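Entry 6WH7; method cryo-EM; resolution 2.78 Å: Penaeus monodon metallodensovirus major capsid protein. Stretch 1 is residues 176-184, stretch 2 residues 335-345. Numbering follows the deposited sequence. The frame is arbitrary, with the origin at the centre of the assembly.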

# COMPACT_ATOMS: atom_id res chain seq x y z
N THR A 176 92.27 -21.04 -65.15
CA THR A 176 92.07 -20.61 -63.77
C THR A 176 92.32 -21.77 -62.82
O THR A 176 92.13 -22.94 -63.16
CB THR A 176 90.65 -20.08 -63.60
OG1 THR A 176 90.45 -18.95 -64.46
CG2 THR A 176 90.37 -19.67 -62.17
N VAL A 177 92.76 -21.44 -61.61
CA VAL A 177 92.84 -22.40 -60.53
C VAL A 177 92.24 -21.74 -59.29
O VAL A 177 92.03 -20.54 -59.24
CB VAL A 177 94.28 -22.88 -60.27
CG1 VAL A 177 95.10 -21.82 -59.57
CG2 VAL A 177 94.28 -24.20 -59.54
N TRP A 178 91.96 -22.56 -58.28
CA TRP A 178 91.25 -22.14 -57.07
C TRP A 178 92.15 -22.32 -55.85
O TRP A 178 92.07 -23.34 -55.16
CB TRP A 178 89.96 -22.93 -56.88
CG TRP A 178 88.90 -22.58 -57.85
CD1 TRP A 178 88.94 -21.60 -58.77
CD2 TRP A 178 87.63 -23.21 -57.98
NE1 TRP A 178 87.77 -21.56 -59.48
CE2 TRP A 178 86.95 -22.55 -59.01
CE3 TRP A 178 87.00 -24.27 -57.33
CZ2 TRP A 178 85.67 -22.91 -59.40
CZ3 TRP A 178 85.74 -24.63 -57.72
CH2 TRP A 178 85.08 -23.95 -58.74
N PRO A 179 93.02 -21.35 -55.57
CA PRO A 179 93.86 -21.45 -54.38
C PRO A 179 93.01 -21.49 -53.12
O PRO A 179 92.04 -20.74 -52.98
CB PRO A 179 94.71 -20.18 -54.44
CG PRO A 179 94.71 -19.82 -55.87
CD PRO A 179 93.35 -20.16 -56.36
N VAL A 180 93.38 -22.37 -52.19
CA VAL A 180 92.62 -22.46 -50.96
C VAL A 180 92.93 -21.27 -50.07
O VAL A 180 92.15 -20.94 -49.18
CB VAL A 180 92.90 -23.78 -50.23
CG1 VAL A 180 94.21 -23.73 -49.50
CG2 VAL A 180 91.78 -24.14 -49.32
N SER A 181 94.06 -20.61 -50.31
CA SER A 181 94.44 -19.41 -49.57
C SER A 181 93.72 -18.17 -50.06
O SER A 181 93.80 -17.13 -49.42
CB SER A 181 95.94 -19.19 -49.68
OG SER A 181 96.31 -18.92 -51.01
N SER A 182 93.06 -18.26 -51.20
CA SER A 182 92.30 -17.17 -51.78
C SER A 182 90.82 -17.27 -51.45
O SER A 182 90.02 -16.53 -52.03
CB SER A 182 92.51 -17.13 -53.28
OG SER A 182 91.84 -16.02 -53.83
N MET A 183 90.44 -18.19 -50.56
CA MET A 183 89.05 -18.63 -50.46
C MET A 183 88.09 -17.49 -50.15
O MET A 183 87.03 -17.37 -50.78
CB MET A 183 88.94 -19.72 -49.41
CG MET A 183 87.56 -20.33 -49.31
SD MET A 183 87.50 -21.72 -48.18
CE MET A 183 88.35 -22.94 -49.16
N ARG A 184 88.43 -16.64 -49.19
CA ARG A 184 87.42 -15.70 -48.70
C ARG A 184 87.19 -14.54 -49.66
O ARG A 184 86.05 -14.10 -49.81
CB ARG A 184 87.77 -15.17 -47.32
CG ARG A 184 87.47 -16.15 -46.22
CD ARG A 184 87.74 -15.50 -44.91
NE ARG A 184 86.87 -14.35 -44.71
CZ ARG A 184 85.66 -14.41 -44.20
NH1 ARG A 184 85.17 -15.57 -43.81
NH2 ARG A 184 84.94 -13.31 -44.06
N SER A 335 87.95 -31.34 -52.46
CA SER A 335 89.04 -31.97 -53.18
C SER A 335 90.17 -30.95 -53.31
O SER A 335 90.01 -29.91 -53.95
CB SER A 335 88.57 -32.44 -54.55
OG SER A 335 89.63 -33.04 -55.27
N ILE A 336 91.31 -31.27 -52.71
CA ILE A 336 92.46 -30.38 -52.66
C ILE A 336 93.67 -31.15 -53.15
O ILE A 336 93.96 -32.24 -52.65
CB ILE A 336 92.74 -29.86 -51.24
CG1 ILE A 336 91.53 -29.15 -50.66
CG2 ILE A 336 93.90 -28.89 -51.26
CD1 ILE A 336 91.17 -27.95 -51.38
N THR A 337 94.38 -30.60 -54.13
CA THR A 337 95.73 -31.02 -54.42
C THR A 337 96.62 -29.80 -54.32
O THR A 337 96.25 -28.71 -54.78
CB THR A 337 95.86 -31.69 -55.79
OG1 THR A 337 97.16 -32.27 -55.92
CG2 THR A 337 95.65 -30.71 -56.92
N GLU A 338 97.77 -29.96 -53.67
CA GLU A 338 98.62 -28.84 -53.29
C GLU A 338 97.75 -27.90 -52.46
O GLU A 338 97.05 -28.38 -51.55
CB GLU A 338 99.24 -28.23 -54.54
CG GLU A 338 100.16 -29.18 -55.27
CD GLU A 338 101.28 -29.67 -54.39
OE1 GLU A 338 101.83 -28.86 -53.61
OE2 GLU A 338 101.62 -30.87 -54.45
N SER A 339 97.75 -26.60 -52.71
CA SER A 339 96.88 -25.65 -52.03
C SER A 339 95.63 -25.34 -52.83
O SER A 339 94.89 -24.42 -52.48
CB SER A 339 97.65 -24.36 -51.74
OG SER A 339 96.80 -23.37 -51.18
N LYS A 340 95.39 -26.05 -53.93
CA LYS A 340 94.43 -25.63 -54.94
C LYS A 340 93.21 -26.54 -54.91
O LYS A 340 93.34 -27.76 -54.89
CB LYS A 340 95.10 -25.65 -56.31
CG LYS A 340 96.24 -24.65 -56.37
CD LYS A 340 97.04 -24.73 -57.64
CE LYS A 340 98.06 -23.61 -57.70
NZ LYS A 340 99.17 -23.83 -56.74
N ILE A 341 92.03 -25.93 -54.90
CA ILE A 341 90.77 -26.67 -54.87
C ILE A 341 90.51 -27.24 -56.26
O ILE A 341 90.49 -26.50 -57.25
CB ILE A 341 89.61 -25.78 -54.42
CG1 ILE A 341 89.85 -25.26 -53.01
CG2 ILE A 341 88.32 -26.55 -54.45
CD1 ILE A 341 88.86 -24.24 -52.58
N ASN A 342 90.31 -28.55 -56.34
CA ASN A 342 90.09 -29.20 -57.62
C ASN A 342 88.67 -28.96 -58.13
O ASN A 342 88.47 -28.64 -59.30
CB ASN A 342 90.36 -30.69 -57.50
CG ASN A 342 91.80 -30.99 -57.28
OD1 ASN A 342 92.66 -30.21 -57.67
ND2 ASN A 342 92.09 -32.12 -56.65
N ASN A 343 87.69 -29.12 -57.25
CA ASN A 343 86.31 -28.88 -57.59
C ASN A 343 85.55 -28.62 -56.30
O ASN A 343 86.03 -28.95 -55.21
CB ASN A 343 85.71 -30.04 -58.39
CG ASN A 343 85.78 -31.36 -57.66
OD1 ASN A 343 85.54 -31.45 -56.46
ND2 ASN A 343 86.17 -32.40 -58.37
N ILE A 344 84.38 -28.03 -56.43
CA ILE A 344 83.50 -27.80 -55.29
C ILE A 344 82.18 -28.51 -55.57
O ILE A 344 81.55 -28.27 -56.60
CB ILE A 344 83.28 -26.31 -55.01
CG1 ILE A 344 84.57 -25.67 -54.53
CG2 ILE A 344 82.22 -26.13 -53.97
CD1 ILE A 344 84.51 -24.18 -54.41
N GLN A 345 81.80 -29.39 -54.67
CA GLN A 345 80.53 -30.09 -54.69
C GLN A 345 79.54 -29.32 -53.82
O GLN A 345 79.92 -28.73 -52.81
CB GLN A 345 80.70 -31.50 -54.15
CG GLN A 345 81.63 -32.34 -54.97
CD GLN A 345 81.99 -33.61 -54.27
OE1 GLN A 345 81.97 -33.69 -53.04
NE2 GLN A 345 82.34 -34.63 -55.04

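Residues 176-184 lie against the hairpin formed by residues 335-345, in a contact between segments far apart in sequence that buries 504 Å² counting both sides. The hairpin reverses through a type II' turn from T337 to K340, closed by two backbone hydrogen bonds, K340 N to T337 O (2.9 Å) and T337 N to K340 O (3.1 Å). E338 occupies the first central position of this turn, with phi/psi of 56/-133°.

Stretch 1 runs antiparallel to the returning strand of the hairpin, but the pairing is short. Two backbone hydrogen bonds hold it: I341 N gives its proton to W178 O (2.6 Å, nearly straight at 171°), and V180 N gives its proton to S339 O (2.6 Å, 153°). They bracket P179, whose ring nitrogen has no proton to donate; P179 faces K340 at a non-hydrogen-bonded position, with CA of P179 and CA of K340 4.3 Å apart, so the missing N-H costs this pairing nothing. W178 O also receives a CA-H...O contact from K340 CA at 3.3 Å. Just beyond, stretch 1 turns, and S182 N bonds back to P179 O at 3.2 Å.

The side chains of W178 and I341 project to the same face of the sheet and meet at their bases, W178 CB to I341 CB 3.8 Å. Both have chi1 in the m well. In W178 (chi1 -71°, chi2 -5°) this carries the indole along the hairpin strand, where I341 CG2 lies at the ring edge, near its plane, and W178 CZ3 reaches I344 CG1 at 3.6 Å. The indole thus packs against the buried side chains of I341 and I344, while its polar NE1 is satisfied by a hydrogen bond elsewhere in the structure. I341, m at chi1 and t at chi2, extends CD1 to M183 CE, 3.7 Å away. The CA-to-CB bond of M183 points sideways to the hairpin, but t, t and m torsions bring its methyl end nearer. I344 repeats the m,t conformation of I341 and points toward stretch 1.

V180 (chi1 78°, p) bridges two isoleucines loosely: its CG2 lies 4.3 Å from I341 CG1 and 4.4 Å from I336 CD1. The CA-to-CB bond of I336 points sideways to stretch 1, and its m,m side chain still ends nearer. The other methyl of V180, CG1, sits 3.1 Å from S339 OG, a close approach of a methyl to a hydroxyl that is packing rather than hydrogen bonding; the t rotamer of S339 (175°) turns OG toward this methyl.

On the face shared by P179 and K340, the lysine is m,t,t,p. Its aliphatic shaft passes V177, whose p rotamer places CG2 3.4 Å from K340 CD, and its end then leads away from stretch 1, leaving the methylenes to make the contact and the charged amine free of it. N342 points away from stretch 1 and instead ties the hairpin's own strands together, N342 ND2 donating to S335 OG (3.0 Å) beside the backbone bond from N342 N to S335 O (2.8 Å).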